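Local coordinates for Rab GDP-dissociation inhibitor (Saccharomyces cerevisiae, PDB 3CPI), which holds Rab GTPases such as Sec4 in their GDP-bound form by slowing GDP release and extracts GDP-bound Ypt7 from vacuolar membranes, at residues V266-D271 with F297-K302. Sequence-based numbering, arbitrary orientation.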
# COMPACT_ATOMS: atom_id res chain seq x y z
N VAL A 266 13.53 -19.57 19.48
CA VAL A 266 13.54 -20.12 18.12
C VAL A 266 14.53 -21.28 18.07
O VAL A 266 15.68 -21.16 18.50
CB VAL A 266 13.93 -19.04 17.06
CG1 VAL A 266 13.92 -19.63 15.65
CG2 VAL A 266 12.98 -17.85 17.12
N LEU A 267 14.07 -22.42 17.55
CA LEU A 267 14.90 -23.61 17.48
C LEU A 267 15.59 -23.71 16.14
O LEU A 267 14.98 -23.47 15.09
CB LEU A 267 14.06 -24.88 17.72
CG LEU A 267 13.18 -25.00 18.97
CD1 LEU A 267 12.32 -26.25 18.85
CD2 LEU A 267 13.98 -25.02 20.26
N TYR A 268 16.88 -24.06 16.18
CA TYR A 268 17.70 -24.22 14.99
C TYR A 268 18.34 -25.62 14.97
O TYR A 268 18.64 -26.19 16.02
CB TYR A 268 18.81 -23.17 14.96
CG TYR A 268 18.34 -21.73 15.06
CD1 TYR A 268 18.24 -21.09 16.30
CD2 TYR A 268 18.02 -21.00 13.91
CE1 TYR A 268 17.82 -19.77 16.39
CE2 TYR A 268 17.60 -19.67 13.99
CZ TYR A 268 17.50 -19.06 15.24
OH TYR A 268 17.08 -17.75 15.33
N LYS A 269 18.54 -26.16 13.77
CA LYS A 269 19.22 -27.44 13.60
C LYS A 269 20.68 -27.33 14.06
O LYS A 269 21.27 -26.25 14.00
CB LYS A 269 19.17 -27.89 12.14
CG LYS A 269 17.77 -27.99 11.55
CD LYS A 269 17.23 -29.41 11.61
CE LYS A 269 16.08 -29.58 10.62
NZ LYS A 269 15.69 -31.01 10.45
N LYS A 270 21.26 -28.44 14.51
CA LYS A 270 22.58 -28.44 15.14
C LYS A 270 23.71 -27.82 14.30
O LYS A 270 24.20 -26.73 14.61
CB LYS A 270 22.98 -29.84 15.63
CG LYS A 270 22.19 -30.34 16.86
CD LYS A 270 22.52 -29.55 18.12
CE LYS A 270 21.56 -29.91 19.26
NZ LYS A 270 21.67 -28.98 20.43
N ASP A 271 24.11 -28.51 13.23
CA ASP A 271 25.28 -28.09 12.45
C ASP A 271 24.98 -27.07 11.35
O ASP A 271 25.76 -26.13 11.14
CB ASP A 271 26.03 -29.30 11.88
CG ASP A 271 27.16 -29.78 12.79
OD1 ASP A 271 27.79 -28.94 13.47
OD2 ASP A 271 27.43 -31.01 12.81
N PHE A 297 12.96 -11.38 14.02
CA PHE A 297 14.39 -11.65 13.81
C PHE A 297 15.15 -10.34 13.51
O PHE A 297 15.64 -10.16 12.39
CB PHE A 297 14.58 -12.61 12.64
CG PHE A 297 14.02 -13.99 12.87
CD1 PHE A 297 12.74 -14.32 12.44
CD2 PHE A 297 14.80 -14.98 13.50
CE1 PHE A 297 12.24 -15.62 12.64
CE2 PHE A 297 14.31 -16.26 13.70
CZ PHE A 297 13.03 -16.58 13.28
N PRO A 298 15.25 -9.44 14.49
CA PRO A 298 15.85 -8.14 14.17
C PRO A 298 17.34 -8.24 13.81
O PRO A 298 17.83 -7.44 13.02
CB PRO A 298 15.63 -7.31 15.44
CG PRO A 298 15.44 -8.31 16.54
CD PRO A 298 14.87 -9.55 15.92
N GLU A 299 18.04 -9.22 14.38
CA GLU A 299 19.45 -9.47 14.09
C GLU A 299 19.68 -10.02 12.68
O GLU A 299 20.81 -10.09 12.19
CB GLU A 299 20.07 -10.40 15.15
CG GLU A 299 19.73 -11.90 15.00
CD GLU A 299 18.27 -12.26 15.34
OE1 GLU A 299 17.57 -11.44 15.98
OE2 GLU A 299 17.83 -13.37 14.97
N LYS A 300 18.59 -10.44 12.03
CA LYS A 300 18.66 -10.96 10.67
C LYS A 300 18.08 -9.98 9.67
O LYS A 300 17.88 -10.31 8.50
CB LYS A 300 18.01 -12.34 10.59
CG LYS A 300 18.90 -13.40 11.20
CD LYS A 300 18.41 -14.80 10.96
CE LYS A 300 19.62 -15.73 10.89
NZ LYS A 300 19.34 -17.02 11.56
N CYS A 301 17.83 -8.77 10.16
CA CYS A 301 17.36 -7.66 9.34
C CYS A 301 18.28 -6.47 9.48
O CYS A 301 19.00 -6.34 10.47
CB CYS A 301 15.94 -7.26 9.75
SG CYS A 301 14.74 -8.51 9.32
N LYS A 302 18.24 -5.59 8.48
CA LYS A 302 19.04 -4.38 8.49
C LYS A 302 18.22 -3.18 8.07
O LYS A 302 17.24 -3.30 7.33
CB LYS A 302 20.27 -4.53 7.59
CG LYS A 302 19.98 -4.90 6.14
CD LYS A 302 21.26 -4.93 5.32
CE LYS A 302 21.02 -5.50 3.93
NZ LYS A 302 22.28 -5.87 3.26
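Val-266 meets the outer end of the Phe-297 ring with both methyls. CG1 of Val-266 lies 3.9 Å from CE2 of Phe-297 and approaches at the ring edge, near its plane. CG2 of Val-266 is 4.0 Å from CZ of Phe-297. The two side chains meet head-on between the segments. Tyr-268 instead runs alongside Phe-297 in the opposing sense, and its OH lies in the plane of the Phe-297 ring, 3.5 Å from CE2 of Phe-297. OE2 of Glu-299 lies near the same plane, 4.5 Å from Tyr-268 OH. No hydrogen bond joins the two segments. NZ of Lys-300 comes obliquely to the Tyr-268 ring, 4.0 Å from CE2 of Tyr-268. A bend at the last torsion of the lysine (chi4 141°) turns the ammonium there, and Asp-407 is a long, weak ionic partner for it. The contact joins the edge strand 265-268 of a three-stranded antiparallel sheet to the turn leading from the Rossmann-like parallel sheet into strand 301-315. Putting an alanine at Phe-297 would probably leave the Val-266 methyls without their apolar partner and the Tyr-268 hydroxyl end less confined. The turn is closed by a backbone bond from Lys-300 N to Phe-297 O, 3.0 Å long. Cys-301 N adds a second, to Pro-298 O. Further out, strand 409-411 at the margin of the parallel sheet lies against both segments: Ile-409 touches Tyr-268 and Lys-300, and Leu-411 touches Phe-297. Phe-275 of the adjacent strand packs on Val-266.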